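Local atomic coordinates of putative Acetyltransferase (Pyrococcus horikoshii, PDB entry 3DDD), a protein that binds coenzyme A and is probably an acyltransferase of the GNAT family, though its acceptor substrate is not established. Residues A[230-234]-A[235-239]. Residues are numbered along the deposited sequence; the frame is centred on the assembly and turned at random.
Sequences KAFQL and GAREI
G235 turns the chain back onto the last turn of helix 221-233, its N donating to F232 O at 3.0 Å from well above the carbonyl plane. Its positive phi of 102° is a conformation readily open to glycine, which has no CB to crowd the L234 carbonyl. The next residue, A236, completes the reversal: its N bonds to A231 O at 2.9 Å, also from above the carbonyl plane, while its methyl meets the methyl of A231, CB to CB 3.7 Å. Both methyls also touch I213 of strand 212-218, so the turn packs on I213. The A236 carbonyl points back at the helix, where F232 CA makes a CA-H...O contact to A236 O at 3.5 Å. R237 bends at chi2 (-62°) and lays its guanidinium flat over one face of the F232 ring, the planes 2° apart and R237 CZ 3.8 Å from the ring centroid, a cation-pi stack. NH1, above the ring centre, binds two carbonyls: R237 NH1 reaches F232 O at 2.8 Å, in the carbonyl plane and on a lone pair, and A236 O at 2.9 Å. F232 O thus accepts from both G235 N and R237 NH1, and the two NH1 bonds, together with the stack, hold the guanidinium's rotation. The ring also meets that of F255 and touches L150 and R153. Beyond R237, strand 238-242 begins, with backbone hydrogen bonds between E238 and I213 and between I239 and Y148. The paired bonds from A236 N to A231 O and from G235 N to F232 O, with G235 as C-prime, define a Schellman motif, here ending the helix of the beta-alpha-beta unit 212-218, 221-233, 238-242 in the C-terminal GNAT domain.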
loop_
_atom_site.group_PDB
_atom_site.type_symbol
_atom_site.label_atom_id
_atom_site.label_comp_id
_atom_site.label_asym_id
_atom_site.label_seq_id
_atom_site.Cartn_x
_atom_site.Cartn_y
_atom_site.Cartn_z
ATOM N N LYS A 230 -16.494 15.098 2.607
ATOM C CA LYS A 230 -15.514 16.190 2.628
ATOM C C LYS A 230 -14.252 15.857 1.802
ATOM O O LYS A 230 -13.665 16.727 1.154
ATOM C CB LYS A 230 -15.138 16.533 4.077
ATOM C CG LYS A 230 -14.143 17.695 4.272
ATOM C CD LYS A 230 -14.633 19.026 3.701
ATOM C CE LYS A 230 -15.798 19.591 4.491
ATOM N NZ LYS A 230 -16.547 20.723 3.824
ATOM N N ALA A 231 -13.857 14.595 1.824
ATOM C CA ALA A 231 -12.720 14.109 1.046
ATOM C C ALA A 231 -13.017 14.251 -0.427
ATOM O O ALA A 231 -12.153 14.656 -1.198
ATOM C CB ALA A 231 -12.388 12.642 1.410
ATOM N N PHE A 232 -14.244 13.943 -0.826
ATOM C CA PHE A 232 -14.633 14.043 -2.237
ATOM C C PHE A 232 -14.555 15.511 -2.683
ATOM O O PHE A 232 -14.119 15.835 -3.782
ATOM C CB PHE A 232 -16.047 13.477 -2.447
ATOM C CG PHE A 232 -16.426 13.336 -3.898
ATOM C CD1 PHE A 232 -16.848 14.443 -4.632
ATOM C CD2 PHE A 232 -16.344 12.101 -4.529
ATOM C CE1 PHE A 232 -17.137 14.327 -5.994
ATOM C CE2 PHE A 232 -16.671 11.957 -5.860
ATOM C CZ PHE A 232 -17.064 13.073 -6.607
ATOM N N GLN A 233 -14.992 16.392 -1.808
ATOM C CA GLN A 233 -14.936 17.804 -2.038
ATOM C C GLN A 233 -13.495 18.271 -2.215
ATOM O O GLN A 233 -13.229 19.159 -3.015
ATOM C CB GLN A 233 -15.590 18.497 -0.841
ATOM C CG GLN A 233 -15.612 19.994 -0.898
ATOM C CD GLN A 233 -16.118 20.586 0.378
ATOM O OE1 GLN A 233 -16.937 19.966 1.085
ATOM N NE2 GLN A 233 -15.643 21.798 0.696
ATOM N N LEU A 234 -12.562 17.647 -1.491
ATOM C CA LEU A 234 -11.146 17.961 -1.618
ATOM C C LEU A 234 -10.396 17.104 -2.666
ATOM O O LEU A 234 -9.170 17.052 -2.686
ATOM C CB LEU A 234 -10.485 17.887 -0.252
ATOM C CG LEU A 234 -11.030 18.823 0.844
ATOM C CD1 LEU A 234 -10.263 18.633 2.139
ATOM C CD2 LEU A 234 -10.959 20.246 0.429
ATOM N N GLY A 235 -11.146 16.441 -3.545
ATOM C CA GLY A 235 -10.596 15.786 -4.736
ATOM C C GLY A 235 -10.418 14.290 -4.685
ATOM O O GLY A 235 -9.890 13.741 -5.636
ATOM N N ALA A 236 -10.804 13.641 -3.572
ATOM C CA ALA A 236 -10.744 12.173 -3.416
ATOM C C ALA A 236 -11.731 11.517 -4.361
ATOM O O ALA A 236 -12.891 11.878 -4.403
ATOM C CB ALA A 236 -11.041 11.758 -1.968
ATOM N N ARG A 237 -11.237 10.566 -5.148
ATOM C CA ARG A 237 -12.007 9.855 -6.135
ATOM C C ARG A 237 -11.828 8.331 -6.014
ATOM O O ARG A 237 -12.469 7.595 -6.732
ATOM C CB ARG A 237 -11.570 10.319 -7.540
ATOM C CG ARG A 237 -11.908 11.788 -7.846
ATOM C CD ARG A 237 -13.423 12.053 -7.828
ATOM N NE ARG A 237 -13.774 13.448 -8.137
ATOM C CZ ARG A 237 -13.799 14.455 -7.261
ATOM N NH1 ARG A 237 -13.462 14.300 -5.987
ATOM N NH2 ARG A 237 -14.102 15.657 -7.681
ATOM N N GLU A 238 -10.937 7.857 -5.143
ATOM C CA GLU A 238 -10.722 6.438 -4.999
ATOM C C GLU A 238 -10.549 6.031 -3.537
ATOM O O GLU A 238 -9.994 6.781 -2.746
ATOM C CB GLU A 238 -9.491 5.999 -5.762
ATOM C CG GLU A 238 -9.573 6.157 -7.280
ATOM C CD GLU A 238 -8.406 5.454 -7.979
ATOM O OE1 GLU A 238 -7.352 5.225 -7.307
ATOM O OE2 GLU A 238 -8.566 5.112 -9.170
ATOM N N ILE A 239 -10.995 4.812 -3.236
ATOM C CA ILE A 239 -10.955 4.228 -1.908
ATOM C C ILE A 239 -10.768 2.725 -2.067
ATOM O O ILE A 239 -11.288 2.103 -3.002
ATOM C CB ILE A 239 -12.260 4.565 -1.095
ATOM C CG1 ILE A 239 -12.144 4.072 0.349
ATOM C CG2 ILE A 239 -13.451 4.008 -1.803
ATOM C CD1 ILE A 239 -13.213 4.511 1.327
#